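Local coordinates for Succinylglutamatedesuccinylase/aspartoacylase (Rhodobacter sphaeroides 2.4.1, PDB 3CDX), which is probably a metal-dependent hydrolase of the succinylglutamate desuccinylase/aspartoacylase family, acting on linear amide or ester bonds, at residues Ala294-His298 with Pro307-Leu311. Residues are numbered along the deposited sequence; the frame is centred on the assembly and turned at random.
Sequences AGWIH and PLELL
Pro307 sets its CB over one face of the His298 imidazole, 4.0 Å from the ring centroid, a CH-pi contact displaced toward the rim near ND1. Trp296 and Glu309, a non-hydrogen-bonded pair sharing one face of the sheet, run side by side: indole CD1 lies 3.8 Å from Glu309 CB, and the carboxylate plane is turned 23° from the indole. Glu309 is extended, CG anti to the backbone N (chi1 -170°), which draws its CH2 groups along the pyrrole part of the indole and carries OE2 to a hydrogen bond with Thr293 OG1. Beneath these side chains the beta hairpin of strands 293-298 and 308-311 is a worked example of antiparallel pairing that takes in an extra residue on one strand. Ile297 and Leu308 form a hydrogen-bonded pair, with Ile297 N to Leu308 O at 2.8 Å and Leu308 N to Ile297 O at 2.7 Å; toward Leu310, a classic beta bulge sets both Ala294 and Gly295 against that one residue. Ala294 N reaches Leu310 O at 2.7 Å, while Leu310 N meets Gly295 O at 2.9 Å in a nearly straight bond (175°). On the other face Ile297 CD1 approaches Leu310 CD1 at 4.3 Å, and Phe278 packs against both. Strand 276-280 continues the sheet beyond 293-298, and its Glu279 OE1 is hydrogen-bonded to His298 NE2, fixing the imidazole's turn. With the imidazole cut back to an alanine, Pro307 CB loses its ring face, and Glu279 OE1 would probably be left without its mate on this strand. Ile71 and Arg78 of the second subunit pack on His298 and Pro307, respectively.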
loop_
_atom_site.group_PDB
_atom_site.type_symbol
_atom_site.label_atom_id
_atom_site.label_comp_id
_atom_site.label_asym_id
_atom_site.label_seq_id
_atom_site.Cartn_x
_atom_site.Cartn_y
_atom_site.Cartn_z
ATOM N N ALA A 294 -7.855 -14.630 33.996
ATOM C CA ALA A 294 -6.812 -13.775 33.388
ATOM C C ALA A 294 -7.429 -12.575 32.640
ATOM O O ALA A 294 -6.784 -11.511 32.522
ATOM C CB ALA A 294 -5.887 -14.587 32.475
ATOM N N GLY A 295 -8.678 -12.740 32.201
ATOM C CA GLY A 295 -9.425 -11.712 31.477
ATOM C C GLY A 295 -10.420 -12.386 30.569
ATOM O O GLY A 295 -10.630 -13.594 30.687
ATOM N N TRP A 296 -11.039 -11.608 29.680
ATOM C CA TRP A 296 -12.149 -12.038 28.828
ATOM C C TRP A 296 -11.983 -11.480 27.417
ATOM O O TRP A 296 -11.588 -10.317 27.226
ATOM C CB TRP A 296 -13.505 -11.498 29.356
ATOM C CG TRP A 296 -13.865 -11.893 30.741
ATOM C CD1 TRP A 296 -14.587 -13.003 31.114
ATOM C CD2 TRP A 296 -13.521 -11.208 31.950
ATOM N NE1 TRP A 296 -14.717 -13.036 32.487
ATOM C CE2 TRP A 296 -14.069 -11.957 33.025
ATOM C CE3 TRP A 296 -12.818 -10.017 32.233
ATOM C CZ2 TRP A 296 -13.936 -11.559 34.355
ATOM C CZ3 TRP A 296 -12.662 -9.635 33.533
ATOM C CH2 TRP A 296 -13.221 -10.398 34.596
ATOM N N ILE A 297 -12.321 -12.307 26.434
ATOM C CA ILE A 297 -12.329 -11.841 25.060
ATOM C C ILE A 297 -13.771 -11.516 24.741
ATOM O O ILE A 297 -14.626 -12.418 24.770
ATOM C CB ILE A 297 -11.835 -12.911 24.088
ATOM C CG1 ILE A 297 -10.351 -13.230 24.328
ATOM C CG2 ILE A 297 -12.172 -12.508 22.665
ATOM C CD1 ILE A 297 -9.804 -14.396 23.434
ATOM N N HIS A 298 -14.023 -10.232 24.472
ATOM C CA HIS A 298 -15.339 -9.733 24.154
ATOM C C HIS A 298 -15.539 -9.842 22.653
ATOM O O HIS A 298 -14.569 -9.654 21.864
ATOM C CB HIS A 298 -15.479 -8.271 24.636
ATOM C CG HIS A 298 -15.358 -8.096 26.127
ATOM N ND1 HIS A 298 -16.458 -8.022 26.959
ATOM C CD2 HIS A 298 -14.275 -8.000 26.937
ATOM C CE1 HIS A 298 -16.055 -7.879 28.211
ATOM N NE2 HIS A 298 -14.735 -7.865 28.227
ATOM N N PRO A 307 -18.711 -12.879 26.641
ATOM C CA PRO A 307 -17.268 -12.923 26.404
ATOM C C PRO A 307 -16.638 -14.259 26.806
ATOM O O PRO A 307 -17.153 -14.990 27.671
ATOM C CB PRO A 307 -16.730 -11.791 27.277
ATOM C CG PRO A 307 -17.761 -11.604 28.324
ATOM C CD PRO A 307 -19.073 -11.894 27.678
ATOM N N LEU A 308 -15.502 -14.555 26.196
ATOM C CA LEU A 308 -14.822 -15.797 26.521
ATOM C C LEU A 308 -13.808 -15.593 27.645
ATOM O O LEU A 308 -12.812 -14.892 27.470
ATOM C CB LEU A 308 -14.169 -16.385 25.262
ATOM C CG LEU A 308 -13.360 -17.674 25.365
ATOM C CD1 LEU A 308 -14.307 -18.887 25.622
ATOM C CD2 LEU A 308 -12.574 -17.864 24.039
ATOM N N GLU A 309 -14.066 -16.235 28.793
ATOM C CA GLU A 309 -13.153 -16.191 29.939
ATOM C C GLU A 309 -11.865 -16.986 29.690
ATOM O O GLU A 309 -11.924 -18.157 29.252
ATOM C CB GLU A 309 -13.847 -16.768 31.181
ATOM C CG GLU A 309 -13.051 -16.538 32.508
ATOM C CD GLU A 309 -13.711 -17.233 33.721
ATOM O OE1 GLU A 309 -14.697 -17.953 33.505
ATOM O OE2 GLU A 309 -13.238 -17.063 34.862
ATOM N N LEU A 310 -10.715 -16.361 29.985
ATOM C CA LEU A 310 -9.394 -17.052 29.968
ATOM C C LEU A 310 -8.848 -17.185 31.372
ATOM O O LEU A 310 -9.006 -16.263 32.167
ATOM C CB LEU A 310 -8.334 -16.277 29.138
ATOM C CG LEU A 310 -8.690 -15.928 27.681
ATOM C CD1 LEU A 310 -7.491 -15.487 26.861
ATOM C CD2 LEU A 310 -9.415 -17.096 26.994
ATOM N N LEU A 311 -8.164 -18.302 31.660
ATOM C CA LEU A 311 -7.572 -18.535 32.986
ATOM C C LEU A 311 -6.052 -18.621 32.920
ATOM O O LEU A 311 -5.520 -19.150 31.949
ATOM C CB LEU A 311 -8.105 -19.845 33.608
ATOM C CG LEU A 311 -9.614 -20.102 33.579
ATOM C CD1 LEU A 311 -9.899 -21.498 34.182
ATOM C CD2 LEU A 311 -10.365 -19.004 34.325
#